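Side-chain contact in peptidase M16 inactive domain family protein (Pseudomonas fluorescens, PDB 3GWB), which is of unknown function but belongs to the M16 peptidase family and may have metal-dependent hydrolase activity: residues A111-A116 against A214-A219. Numbering follows the deposited sequence.
Sequences ALKLFA and AAQVSA
Gln216 reaches from helix 207-220 to helix 105-120 and lays its terminal amide against Leu112 and Lys113. Both helices pack on the same mixed sheet of an alpha+beta domain, as in M16 peptidases, and this contact joins the two helices. With CG anti to the backbone N (chi1 168°) and the chain extended beyond it, Gln216 spans the gap at nearly full length, a reach that suits a long, flexible residue at a partly exposed position. Its two amide atoms part company at the far helix: OE1 lies 3.8 Å from Leu112 CB, whereas NE2 turns to the neighbouring lysine. These are van der Waals contacts, with the amide resting against methylene groups. The Lys113 and Gln216 side chains cross at about a right angle; a chi1 of -72° sets the lysine CG beside its own backbone N and opposite the carbonyl carbon, and the exposed position suits a charged amine. Leu112, by contrast, is buried; its side chain packs on Leu38 and Leu99 of the sheet and on Ile213 of helix 207-220, where an aliphatic residue fits. Deeper in, Phe115 and Val217 both touch Leu40 of strand 35-42, an aromatic ring and a compact branched side chain suited to the buried helix-sheet interface. On the amide's nitrogen side, Gln216 NE2 lies 3.9 Å from Lys113 CG.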
ATOM      1  N   ALA A 111      -7.125   9.442 -23.092  1.00 12.70           N
ATOM      2  CA  ALA A 111      -6.711   8.487 -22.070  1.00 12.76           C
ATOM      3  C   ALA A 111      -6.647   7.057 -22.610  1.00 13.14           C
ATOM      4  O   ALA A 111      -5.745   6.300 -22.261  1.00 12.16           O
ATOM      5  CB  ALA A 111      -7.659   8.549 -20.875  1.00 14.91           C
ATOM      6  N   LEU A 112      -7.603   6.696 -23.461  1.00 11.58           N
ATOM      7  CA  LEU A 112      -7.628   5.351 -24.032  1.00 12.23           C
ATOM      8  C   LEU A 112      -6.528   5.146 -25.062  1.00 11.11           C
ATOM      9  O   LEU A 112      -5.994   4.043 -25.193  1.00  9.79           O
ATOM     10  CB  LEU A 112      -8.997   5.064 -24.648  1.00 11.69           C
ATOM     11  CG  LEU A 112     -10.096   4.856 -23.605  1.00 14.24           C
ATOM     12  CD1 LEU A 112     -11.455   5.005 -24.271  1.00 15.78           C
ATOM     13  CD2 LEU A 112      -9.938   3.488 -22.951  1.00 12.99           C
ATOM     14  N   LYS A 113      -6.192   6.200 -25.796  1.00 11.23           N
ATOM     15  CA  LYS A 113      -5.121   6.110 -26.783  1.00 12.95           C
ATOM     16  C   LYS A 113      -3.803   5.865 -26.066  1.00 10.62           C
ATOM     17  O   LYS A 113      -2.975   5.076 -26.525  1.00 12.77           O
ATOM     18  CB  LYS A 113      -5.015   7.396 -27.600  1.00 15.00           C
ATOM     19  CG  LYS A 113      -6.147   7.591 -28.584  1.00 19.44           C
ATOM     20  CD  LYS A 113      -5.910   8.815 -29.464  1.00 22.26           C
ATOM     21  CE  LYS A 113      -4.659   8.656 -30.317  1.00 23.81           C
ATOM     22  NZ  LYS A 113      -4.458   9.820 -31.238  1.00 25.16           N
ATOM     23  N   LEU A 114      -3.611   6.538 -24.936  1.00  9.70           N
ATOM     24  CA  LEU A 114      -2.390   6.367 -24.159  1.00  9.40           C
ATOM     25  C   LEU A 114      -2.364   4.969 -23.542  1.00 10.14           C
ATOM     26  O   LEU A 114      -1.332   4.296 -23.543  1.00  9.73           O
ATOM     27  CB  LEU A 114      -2.305   7.431 -23.055  1.00 10.36           C
ATOM     28  CG  LEU A 114      -1.148   7.321 -22.053  1.00 10.35           C
ATOM     29  CD1 LEU A 114       0.192   7.279 -22.792  1.00 12.50           C
ATOM     30  CD2 LEU A 114      -1.204   8.507 -21.094  1.00 12.40           C
ATOM     31  N   PHE A 115      -3.507   4.538 -23.019  1.00 10.01           N
ATOM     32  CA  PHE A 115      -3.628   3.218 -22.406  1.00  9.75           C
ATOM     33  C   PHE A 115      -3.322   2.106 -23.416  1.00  9.55           C
ATOM     34  O   PHE A 115      -2.594   1.165 -23.111  1.00  9.74           O
ATOM     35  CB  PHE A 115      -5.039   3.024 -21.851  1.00  8.85           C
ATOM     36  CG  PHE A 115      -5.249   1.700 -21.164  1.00  9.36           C
ATOM     37  CD1 PHE A 115      -4.689   1.452 -19.917  1.00  8.61           C
ATOM     38  CD2 PHE A 115      -5.991   0.694 -21.777  1.00  9.93           C
ATOM     39  CE1 PHE A 115      -4.875   0.226 -19.277  1.00 10.25           C
ATOM     40  CE2 PHE A 115      -6.184  -0.541 -21.146  1.00 11.26           C
ATOM     41  CZ  PHE A 115      -5.619  -0.777 -19.900  1.00  9.26           C
ATOM     42  N   ALA A 116      -3.892   2.216 -24.613  1.00  9.31           N
ATOM     43  CA  ALA A 116      -3.665   1.213 -25.650  1.00 11.06           C
ATOM     44  C   ALA A 116      -2.176   1.137 -25.986  1.00 12.32           C
ATOM     45  O   ALA A 116      -1.616   0.050 -26.143  1.00  9.85           O
ATOM     46  CB  ALA A 116      -4.471   1.559 -26.905  1.00 10.61           C
ATOM     47  N   ALA A 214     -13.594  -1.507 -26.900  1.00  7.29           N
ATOM     48  CA  ALA A 214     -13.030  -2.851 -26.926  1.00  7.48           C
ATOM     49  C   ALA A 214     -12.292  -3.143 -28.222  1.00  7.42           C
ATOM     50  O   ALA A 214     -11.225  -3.749 -28.204  1.00  6.32           O
ATOM     51  CB  ALA A 214     -14.127  -3.879 -26.693  1.00  7.63           C
ATOM     52  N   ALA A 215     -12.851  -2.720 -29.350  1.00  8.91           N
ATOM     53  CA  ALA A 215     -12.204  -2.958 -30.630  1.00  9.03           C
ATOM     54  C   ALA A 215     -10.881  -2.209 -30.721  1.00  9.28           C
ATOM     55  O   ALA A 215      -9.912  -2.714 -31.284  1.00  7.53           O
ATOM     56  CB  ALA A 215     -13.113  -2.541 -31.771  1.00  8.26           C
ATOM     57  N   GLN A 216     -10.848  -1.002 -30.167  1.00 11.36           N
ATOM     58  CA  GLN A 216      -9.644  -0.182 -30.199  1.00 13.76           C
ATOM     59  C   GLN A 216      -8.524  -0.779 -29.354  1.00 11.76           C
ATOM     60  O   GLN A 216      -7.381  -0.842 -29.786  1.00 10.98           O
ATOM     61  CB  GLN A 216      -9.952   1.242 -29.707  1.00 16.42           C
ATOM     62  CG  GLN A 216      -8.706   2.071 -29.436  1.00 21.06           C
ATOM     63  CD  GLN A 216      -9.020   3.462 -28.908  1.00 25.65           C
ATOM     64  OE1 GLN A 216      -9.871   3.628 -28.029  1.00 25.07           O
ATOM     65  NE2 GLN A 216      -8.321   4.468 -29.430  1.00 24.34           N
ATOM     66  N   VAL A 217      -8.856  -1.212 -28.145  1.00 12.31           N
ATOM     67  CA  VAL A 217      -7.857  -1.797 -27.255  1.00 12.04           C
ATOM     68  C   VAL A 217      -7.342  -3.099 -27.873  1.00 11.20           C
ATOM     69  O   VAL A 217      -6.131  -3.335 -27.963  1.00  9.81           O
ATOM     70  CB  VAL A 217      -8.464  -2.077 -25.859  1.00 12.47           C
ATOM     71  CG1 VAL A 217      -7.473  -2.828 -24.986  1.00 14.11           C
ATOM     72  CG2 VAL A 217      -8.836  -0.765 -25.192  1.00 15.85           C
ATOM     73  N   SER A 218      -8.277  -3.926 -28.326  1.00  9.27           N
ATOM     74  CA  SER A 218      -7.937  -5.204 -28.930  1.00 11.03           C
ATOM     75  C   SER A 218      -7.011  -5.033 -30.131  1.00 10.45           C
ATOM     76  O   SER A 218      -6.056  -5.786 -30.279  1.00  8.49           O
ATOM     77  CB  SER A 218      -9.215  -5.934 -29.353  1.00 10.60           C
ATOM     78  OG  SER A 218      -8.914  -7.213 -29.879  1.00 14.15           O
ATOM     79  N   ALA A 219      -7.274  -4.033 -30.970  1.00 10.21           N
ATOM     80  CA  ALA A 219      -6.454  -3.806 -32.169  1.00 10.88           C
ATOM     81  C   ALA A 219      -5.035  -3.312 -31.892  1.00 11.78           C
ATOM     82  O   ALA A 219      -4.135  -3.512 -32.717  1.00  9.73           O
ATOM     83  CB  ALA A 219      -7.154  -2.823 -33.109  1.00 11.65           C
TER